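Local coordinates for structural protein VP1 (Trichodysplasia spinulosa-associated polyomavirus, PDB 4U60), which forms the jelly-roll pentamers of the polyomavirus capsid and engages sialylated glycolipids, here as a complex with the GM1 oligosaccharide, at the interface of chains A and B. Coordinates in Å, arbitrary orientation; residue numbers count along the deposited sequence, not the author numbering. Chains: chain A/B, Structural protein VP1.

Contact 1: the interface of chains A and B. Residues chain A 108-109, 121-122; chain B 49-51, 64.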
ATOM      1  N   VAL A 108     -21.621  13.799  -3.369  1.00 11.44           N
ATOM      2  CA  VAL A 108     -21.929  13.208  -4.683  1.00 11.83           C
ATOM      3  C   VAL A 108     -23.269  13.706  -5.222  1.00 12.25           C
ATOM      4  O   VAL A 108     -23.895  13.062  -6.064  1.00 11.98           O
ATOM      5  CB  VAL A 108     -21.891  11.666  -4.635  1.00 11.94           C
ATOM      6  CG1 VAL A 108     -20.450  11.197  -4.419  1.00 12.03           C
ATOM      7  CG2 VAL A 108     -22.788  11.120  -3.542  1.00 12.12           C
ATOM      8  N   HIS A 109     -23.707  14.866  -4.730  1.00 12.52           N
ATOM      9  CA  HIS A 109     -24.930  15.492  -5.268  1.00 13.33           C
ATOM     10  C   HIS A 109     -24.679  16.807  -5.984  1.00 13.84           C
ATOM     11  O   HIS A 109     -25.653  17.452  -6.389  1.00 14.50           O
ATOM     12  CB  HIS A 109     -25.991  15.702  -4.180  1.00 13.55           C
ATOM     13  CG  HIS A 109     -25.524  16.527  -3.033  1.00 13.35           C
ATOM     14  ND1 HIS A 109     -25.451  17.902  -3.077  1.00 13.67           N
ATOM     15  CD2 HIS A 109     -25.091  16.162  -1.806  1.00 13.17           C
ATOM     16  CE1 HIS A 109     -24.965  18.346  -1.929  1.00 13.67           C
ATOM     17  NE2 HIS A 109     -24.749  17.311  -1.138  1.00 13.42           N
ATOM     18  N   ILE A 121     -24.854   7.977  -8.359  1.00 13.00           N
ATOM     19  CA  ILE A 121     -24.233   9.148  -7.743  1.00 12.69           C
ATOM     20  C   ILE A 121     -23.618  10.106  -8.749  1.00 12.73           C
ATOM     21  O   ILE A 121     -23.196   9.707  -9.841  1.00 13.20           O
ATOM     22  CB  ILE A 121     -23.101   8.772  -6.751  1.00 12.37           C
ATOM     23  CG1 ILE A 121     -21.979   8.023  -7.454  1.00 12.31           C
ATOM     24  CG2 ILE A 121     -23.658   7.941  -5.612  1.00 12.44           C
ATOM     25  CD1 ILE A 121     -20.735   7.888  -6.603  1.00 12.08           C
ATOM     26  N   GLY A 122     -23.520  11.373  -8.373  1.00 12.64           N
ATOM     27  CA  GLY A 122     -22.633  12.294  -9.057  1.00 12.73           C
ATOM     28  C   GLY A 122     -21.194  11.859  -8.833  1.00 12.43           C
ATOM     29  O   GLY A 122     -20.846  11.341  -7.766  1.00 12.27           O
TER
ATOM     30  N   VAL B  49     -29.372   8.964  -3.357  1.00 14.29           N
ATOM     31  CA  VAL B  49     -28.616  10.127  -3.779  1.00 13.50           C
ATOM     32  C   VAL B  49     -29.264  10.772  -5.022  1.00 13.99           C
ATOM     33  O   VAL B  49     -29.666  10.081  -5.961  1.00 14.92           O
ATOM     34  CB  VAL B  49     -27.144   9.748  -4.093  1.00 13.01           C
ATOM     35  CG1 VAL B  49     -26.414  10.897  -4.774  1.00 12.83           C
ATOM     36  CG2 VAL B  49     -26.427   9.341  -2.810  1.00 12.47           C
ATOM     37  N   THR B  50     -29.360  12.100  -5.006  1.00 13.80           N
ATOM     38  CA  THR B  50     -29.835  12.869  -6.157  1.00 14.73           C
ATOM     39  C   THR B  50     -28.733  13.823  -6.577  1.00 14.22           C
ATOM     40  O   THR B  50     -27.783  14.048  -5.825  1.00 13.71           O
ATOM     41  CB  THR B  50     -31.154  13.648  -5.876  1.00 15.73           C
ATOM     42  OG1 THR B  50     -30.904  14.719  -4.962  1.00 15.60           O
ATOM     43  CG2 THR B  50     -32.230  12.712  -5.341  1.00 16.60           C
ATOM     44  N   VAL B  51     -28.835  14.348  -7.789  1.00 14.79           N
ATOM     45  CA  VAL B  51     -27.749  15.118  -8.363  1.00 14.75           C
ATOM     46  C   VAL B  51     -28.282  16.459  -8.838  1.00 15.40           C
ATOM     47  O   VAL B  51     -29.255  16.516  -9.598  1.00 16.19           O
ATOM     48  CB  VAL B  51     -27.074  14.337  -9.505  1.00 15.33           C
ATOM     49  CG1 VAL B  51     -26.038  15.204 -10.243  1.00 15.77           C
ATOM     50  CG2 VAL B  51     -26.429  13.066  -8.964  1.00 14.98           C
ATOM     51  N   GLU B  64     -30.437  12.386   2.464  1.00 13.34           N
ATOM     52  CA  GLU B  64     -29.422  11.847   1.538  1.00 12.85           C
ATOM     53  C   GLU B  64     -27.980  12.182   1.904  1.00 12.46           C
ATOM     54  O   GLU B  64     -27.065  11.768   1.176  1.00 12.32           O
ATOM     55  CB  GLU B  64     -29.724  12.187   0.067  1.00 13.22           C
ATOM     56  CG  GLU B  64     -29.384  13.604  -0.382  1.00 12.90           C
ATOM     57  CD  GLU B  64     -29.429  13.745  -1.879  1.00 13.42           C
ATOM     58  OE1 GLU B  64     -30.491  14.196  -2.380  1.00 14.34           O
ATOM     59  OE2 GLU B  64     -28.450  13.354  -2.557  1.00 13.19           O
TER
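B:Val49 sets its two methyl groups against A:Val108 and A:Ile121 where surface loops of neighbouring polyomavirus VP1 jelly-roll subunits meet within the pentamer. The side chains of A:Val108 and B:Val49 stand roughly perpendicular, with A:Val108 CG2 3.8 Å from B:Val49 CG1. Swung to the side opposite the B:Val49 backbone N (chi1 170°), CG1 is the branch turned toward both the A:Val108 carbonyl oxygen and the A:Ile121 CA, while CG2 lies beside the CG2 methyl of A:Ile121. Two residues on, B:Val51 points its CG2 at the backbone of A:Gly122, 3.9 Å from the glycine CA, where no side chain intervenes.

In the second shell, B:Glu64 braces this segment from within chain B. B:Glu64 OE2 accepts a hydrogen bond from the backbone N of B:Thr50 at 2.9 Å, nearly straight and on the syn side but tilted from the carboxylate plane. B:Glu64 OE1 accepts a hydrogen bond from the hydroxyl OG1 of B:Thr50 at 2.7 Å, through its syn lone pair. Both threonine donors are thus gripped by one carboxylate, which should help hold the B:Val49 to B:Val51 stretch in position. A:His109 ND1 lies 5.5 Å from B:Glu64 OE2, so any imidazole charge might be felt.

Contact 2: the interface of chains A and B. Residues chain A 105-107; chain B 128, 207, 249, 262.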
ATOM      1  N   LEU A 105     -15.044  16.287   0.429  1.00 10.24           N
ATOM      2  CA  LEU A 105     -15.038  15.395  -0.726  1.00 10.73           C
ATOM      3  C   LEU A 105     -16.090  14.286  -0.607  1.00 10.65           C
ATOM      4  O   LEU A 105     -16.304  13.532  -1.562  1.00 11.42           O
ATOM      5  CB  LEU A 105     -13.628  14.830  -0.951  1.00 10.79           C
ATOM      6  CG  LEU A 105     -12.534  15.898  -1.091  1.00 11.31           C
ATOM      7  CD1 LEU A 105     -11.188  15.208  -1.159  1.00 11.44           C
ATOM      8  CD2 LEU A 105     -12.765  16.792  -2.291  1.00 12.04           C
ATOM      9  N   VAL A 106     -16.765  14.216   0.543  1.00 10.66           N
ATOM     10  CA  VAL A 106     -17.889  13.319   0.732  1.00 10.61           C
ATOM     11  C   VAL A 106     -19.136  14.048   0.218  1.00 11.10           C
ATOM     12  O   VAL A 106     -19.976  14.522   0.984  1.00 11.57           O
ATOM     13  CB  VAL A 106     -18.054  12.956   2.219  1.00 10.61           C
ATOM     14  CG1 VAL A 106     -19.234  12.023   2.420  1.00 10.91           C
ATOM     15  CG2 VAL A 106     -16.762  12.315   2.752  1.00 10.29           C
ATOM     16  N   ASN A 107     -19.217  14.166  -1.095  1.00 10.85           N
ATOM     17  CA  ASN A 107     -20.294  14.931  -1.727  1.00 11.16           C
ATOM     18  C   ASN A 107     -20.478  14.419  -3.129  1.00 11.22           C
ATOM     19  O   ASN A 107     -19.603  14.598  -3.979  1.00 11.14           O
ATOM     20  CB  ASN A 107     -19.967  16.408  -1.738  1.00 11.48           C
ATOM     21  CG  ASN A 107     -21.135  17.258  -2.209  1.00 12.33           C
ATOM     22  OD1 ASN A 107     -22.036  16.778  -2.927  1.00 12.56           O
ATOM     23  ND2 ASN A 107     -21.123  18.543  -1.814  1.00 12.72           N
TER
ATOM     24  N   MET B 128     -16.670   5.077  -2.307  1.00 10.96           N
ATOM     25  CA  MET B 128     -16.116   6.011  -1.340  1.00 11.19           C
ATOM     26  C   MET B 128     -16.127   5.467   0.084  1.00 10.13           C
ATOM     27  O   MET B 128     -17.160   4.991   0.575  1.00 10.19           O
ATOM     28  CB  MET B 128     -16.943   7.315  -1.366  1.00 12.48           C
ATOM     29  CG  MET B 128     -16.361   8.416  -0.513  1.00 13.01           C
ATOM     30  SD  MET B 128     -17.652   9.644  -0.195  1.00 15.27           S
ATOM     31  CE  MET B 128     -17.963  10.210  -1.816  1.00 16.11           C
ATOM     32  N   TYR B 207      -9.889   9.300   3.988  1.00  9.79           N
ATOM     33  CA  TYR B 207     -10.833   9.330   2.876  1.00  9.92           C
ATOM     34  C   TYR B 207     -10.181   8.582   1.717  1.00 10.12           C
ATOM     35  O   TYR B 207      -9.031   8.859   1.359  1.00 10.62           O
ATOM     36  CB  TYR B 207     -11.098  10.776   2.452  1.00  9.92           C
ATOM     37  CG  TYR B 207     -11.978  10.945   1.220  1.00 10.24           C
ATOM     38  CD1 TYR B 207     -13.352  11.015   1.334  1.00 10.29           C
ATOM     39  CD2 TYR B 207     -11.417  11.050  -0.057  1.00 10.23           C
ATOM     40  CE1 TYR B 207     -14.155  11.174   0.224  1.00 10.81           C
ATOM     41  CE2 TYR B 207     -12.220  11.224  -1.179  1.00 10.72           C
ATOM     42  CZ  TYR B 207     -13.586  11.296  -1.038  1.00 11.20           C
ATOM     43  OH  TYR B 207     -14.374  11.468  -2.165  1.00 12.25           O
ATOM     44  N   ILE B 249     -18.212   5.738   6.662  1.00  7.99           N
ATOM     45  CA  ILE B 249     -18.835   5.433   5.378  1.00  8.29           C
ATOM     46  C   ILE B 249     -18.041   4.327   4.713  1.00  8.25           C
ATOM     47  O   ILE B 249     -16.820   4.460   4.540  1.00  8.57           O
ATOM     48  CB  ILE B 249     -18.850   6.677   4.489  1.00  8.65           C
ATOM     49  CG1 ILE B 249     -19.690   7.780   5.153  1.00  9.14           C
ATOM     50  CG2 ILE B 249     -19.326   6.333   3.077  1.00  9.02           C
ATOM     51  CD1 ILE B 249     -19.571   9.110   4.475  1.00  9.78           C
ATOM     52  N   TYR B 262     -25.593   5.810   0.374  1.00 10.34           N
ATOM     53  CA  TYR B 262     -24.476   5.602   1.298  1.00  9.52           C
ATOM     54  C   TYR B 262     -24.801   4.482   2.264  1.00  9.44           C
ATOM     55  O   TYR B 262     -25.952   4.348   2.691  1.00 10.33           O
ATOM     56  CB  TYR B 262     -24.247   6.826   2.156  1.00  9.43           C
ATOM     57  CG  TYR B 262     -23.612   8.016   1.496  1.00  9.75           C
ATOM     58  CD1 TYR B 262     -22.227   8.133   1.454  1.00  9.36           C
ATOM     59  CD2 TYR B 262     -24.372   9.039   0.959  1.00 10.63           C
ATOM     60  CE1 TYR B 262     -21.626   9.225   0.877  1.00  9.84           C
ATOM     61  CE2 TYR B 262     -23.772  10.156   0.375  1.00 11.17           C
ATOM     62  CZ  TYR B 262     -22.375  10.232   0.345  1.00 10.77           C
ATOM     63  OH  TYR B 262     -21.717  11.337  -0.192  1.00 11.66           O
TER
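A:Leu105 and A:Val106, at and just after the end of the 3-10 helix 102-105, press against the jelly-roll strands of the adjoining subunit in this VP1 pentamer contact. Among polar contacts, the phenol OH of B:Tyr207 gives a weak hydrogen bond to the backbone carbonyl oxygen of A:Leu105 at 2.9 Å.

Aromatic contact reinforces it. The CB of A:Leu105 sits over one face of the B:Tyr207 ring in a CH-pi arrangement, 3.5 Å above the plane and displaced toward the rim, so that CZ is the ring atom nearest to it. With CG placed opposite the B:Tyr207 backbone N (chi1 175°), the ring reaches out from strand 201-208 and offers A:Leu105 both its face and its hydroxyl. The CD1 methyl of the leucine continues past the ring at CE2.

Apolar packing gathers round A:Val106, whose two methyls part company. CG2 turns to the B:Tyr207 ring, 3.8 Å from CE1, the two side chains running antiparallel alongside each other. CG1 turns instead to B:Ile249, 3.6 Å from its CD1, and to the phenol end of B:Tyr262, where OH and CE1 meet it. Between these partners comes B:Met128, its sulfur SD 3.8 Å from the CA of A:Val106. A bend at chi3 (-63°) brings its terminal CE toward the A:Leu105 carbonyl oxygen. Within chain B, the CG2 of B:Ile249 lies in plane at an edge of the B:Tyr262 ring, which probably helps fix the ring's position.

Contact 3: the interface of chains A and B. Residues chain A 115-116, 120-121; chain B 211-212, 260.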
ATOM      1  N   MET A 115     -23.054   8.381 -12.401  1.00 14.96           N
ATOM      2  CA  MET A 115     -22.936   6.949 -12.662  1.00 15.23           C
ATOM      3  C   MET A 115     -24.255   6.349 -13.142  1.00 15.70           C
ATOM      4  O   MET A 115     -25.337   6.914 -12.904  1.00 15.35           O
ATOM      5  CB  MET A 115     -22.488   6.210 -11.387  1.00 14.72           C
ATOM      6  CG  MET A 115     -21.140   6.649 -10.864  1.00 14.33           C
ATOM      7  SD  MET A 115     -20.563   5.541  -9.553  1.00 14.17           S
ATOM      8  CE  MET A 115     -20.059   4.117 -10.513  1.00 14.25           C
ATOM      9  N   TYR A 116     -24.150   5.186 -13.789  1.00 16.23           N
ATOM     10  CA  TYR A 116     -25.290   4.296 -14.098  1.00 17.21           C
ATOM     11  C   TYR A 116     -26.481   4.964 -14.800  1.00 18.99           C
ATOM     12  O   TYR A 116     -27.565   5.063 -14.247  1.00 18.63           O
ATOM     13  CB  TYR A 116     -25.751   3.547 -12.827  1.00 16.70           C
ATOM     14  CG  TYR A 116     -24.633   2.753 -12.183  1.00 15.93           C
ATOM     15  CD1 TYR A 116     -23.945   1.783 -12.894  1.00 16.34           C
ATOM     16  CD2 TYR A 116     -24.278   2.971 -10.865  1.00 15.57           C
ATOM     17  CE1 TYR A 116     -22.928   1.041 -12.310  1.00 16.03           C
ATOM     18  CE2 TYR A 116     -23.254   2.257 -10.272  1.00 15.04           C
ATOM     19  CZ  TYR A 116     -22.599   1.285 -10.988  1.00 15.38           C
ATOM     20  OH  TYR A 116     -21.570   0.620 -10.356  1.00 15.44           O
ATOM     21  N   GLY A 120     -27.349   6.990 -10.884  1.00 15.64           N
ATOM     22  CA  GLY A 120     -26.430   6.825  -9.763  1.00 14.61           C
ATOM     23  C   GLY A 120     -25.873   8.115  -9.198  1.00 13.93           C
ATOM     24  O   GLY A 120     -26.372   9.215  -9.495  1.00 14.15           O
ATOM     25  N   ILE A 121     -24.854   7.977  -8.359  1.00 13.00           N
ATOM     26  CA  ILE A 121     -24.233   9.148  -7.743  1.00 12.69           C
ATOM     27  C   ILE A 121     -23.618  10.106  -8.749  1.00 12.73           C
ATOM     28  O   ILE A 121     -23.196   9.707  -9.841  1.00 13.20           O
ATOM     29  CB  ILE A 121     -23.101   8.772  -6.751  1.00 12.37           C
ATOM     30  CG1 ILE A 121     -21.979   8.023  -7.454  1.00 12.31           C
ATOM     31  CG2 ILE A 121     -23.658   7.941  -5.612  1.00 12.44           C
ATOM     32  CD1 ILE A 121     -20.735   7.888  -6.603  1.00 12.08           C
TER
ATOM     33  N   GLN B 211     -15.188   6.089  -7.746  1.00 13.46           N
ATOM     34  CA  GLN B 211     -16.584   5.702  -8.027  1.00 13.47           C
ATOM     35  C   GLN B 211     -17.037   4.358  -7.436  1.00 13.62           C
ATOM     36  O   GLN B 211     -18.091   4.272  -6.789  1.00 14.14           O
ATOM     37  CB  GLN B 211     -16.810   5.721  -9.542  1.00 14.16           C
ATOM     38  CG  GLN B 211     -16.861   7.112 -10.140  1.00 14.33           C
ATOM     39  CD  GLN B 211     -16.997   7.096 -11.636  1.00 15.28           C
ATOM     40  OE1 GLN B 211     -17.728   6.263 -12.187  1.00 16.12           O
ATOM     41  NE2 GLN B 211     -16.275   7.985 -12.319  1.00 15.57           N
ATOM     42  N   SER B 212     -16.283   3.307  -7.733  1.00 13.24           N
ATOM     43  CA  SER B 212     -16.637   1.935  -7.371  0.50 12.89           C
ATOM     44  C   SER B 212     -15.499   1.269  -6.617  1.00 12.31           C
ATOM     45  O   SER B 212     -15.392   0.032  -6.584  1.00 12.69           O
ATOM     46  CB  SER B 212     -16.956   1.140  -8.644  0.50 13.46           C
ATOM     47  OG  SER B 212     -18.145   1.644  -9.243  0.50 13.94           O
ATOM     48  N   MET B 260     -28.439   4.906  -5.908  1.00 15.45           N
ATOM     49  CA  MET B 260     -27.377   4.619  -4.924  1.00 13.69           C
ATOM     50  C   MET B 260     -27.655   5.261  -3.574  1.00 13.21           C
ATOM     51  O   MET B 260     -28.237   6.338  -3.489  1.00 13.66           O
ATOM     52  CB  MET B 260     -26.024   5.064  -5.477  1.00 13.19           C
ATOM     53  CG  MET B 260     -25.616   4.157  -6.629  1.00 13.25           C
ATOM     54  SD  MET B 260     -24.195   4.715  -7.595  1.00 13.37           S
ATOM     55  CE  MET B 260     -22.815   4.469  -6.487  1.00 12.44           C
TER
HETATM   56  O   HOH W   1     -20.397   0.630  -7.871  1.00 15.75           O
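B:Met260, at the start of strand 260-264, reaches across to A:Tyr116, A:Gly120 and A:Ile121 in the contact between neighbouring VP1 subunits of the pentamer, and shows how a flexible thioether can serve several neighbours along its length. It probably helps hold the chain A loop against the adjoining subunit. Its CB already touches chain A, lying 3.7 Å from the CG2 methyl of A:Ile121. The next carbon, CG, passes the CA of A:Gly120. At SD the contacts multiply: the backbone N of A:Ile121 points almost straight at the sulfur, 167° at the hydrogen, in a weak hydrogen bond of 3.4 Å. The same sulfur lies in the plane of the A:Tyr116 ring, at its edge, 3.7 Å from CD2. After the turn at chi3 (71°), the terminal CE folds over A:Ile121 and meets both branches, CG2 and CG1. It also comes within 4.0 Å of the sulfur of A:Met115.

A:Met115 carries the contact on to the loop at B:Gln211 and B:Ser212. Its SD packs on the CB of B:Gln211, and its CE lies between the glutamine side-chain oxygen OE1 and the serine hydroxyl OG. Beside this methionine, the phenol of A:Tyr116 makes a water-mediated link to chain B. Water 1 lies at the ring edge, 2.7 Å from the A:Tyr116 OH and 2.8 Å from the hydroxyl OG of B:Ser212.

The three contacts are parts of one interface between neighbouring VP1 copies of the pentamer, lying close together. By their C-alpha centres, contact 1 lies about 9 Å from contact 3 and 11 Å from contact 2, while contacts 2 and 3 are about 12 Å apart. A:Ile121 belongs to both contact 1 and contact 3, and the consecutive stretch 105-109 of chain A runs from contact 2 into contact 1. On chain B, strand 260-264 contributes to contacts 2 and 3. Loops of one subunit thus probably settle together on its neighbour. A:His109 and B:Thr50 of contact 1 also belong to glycan pockets.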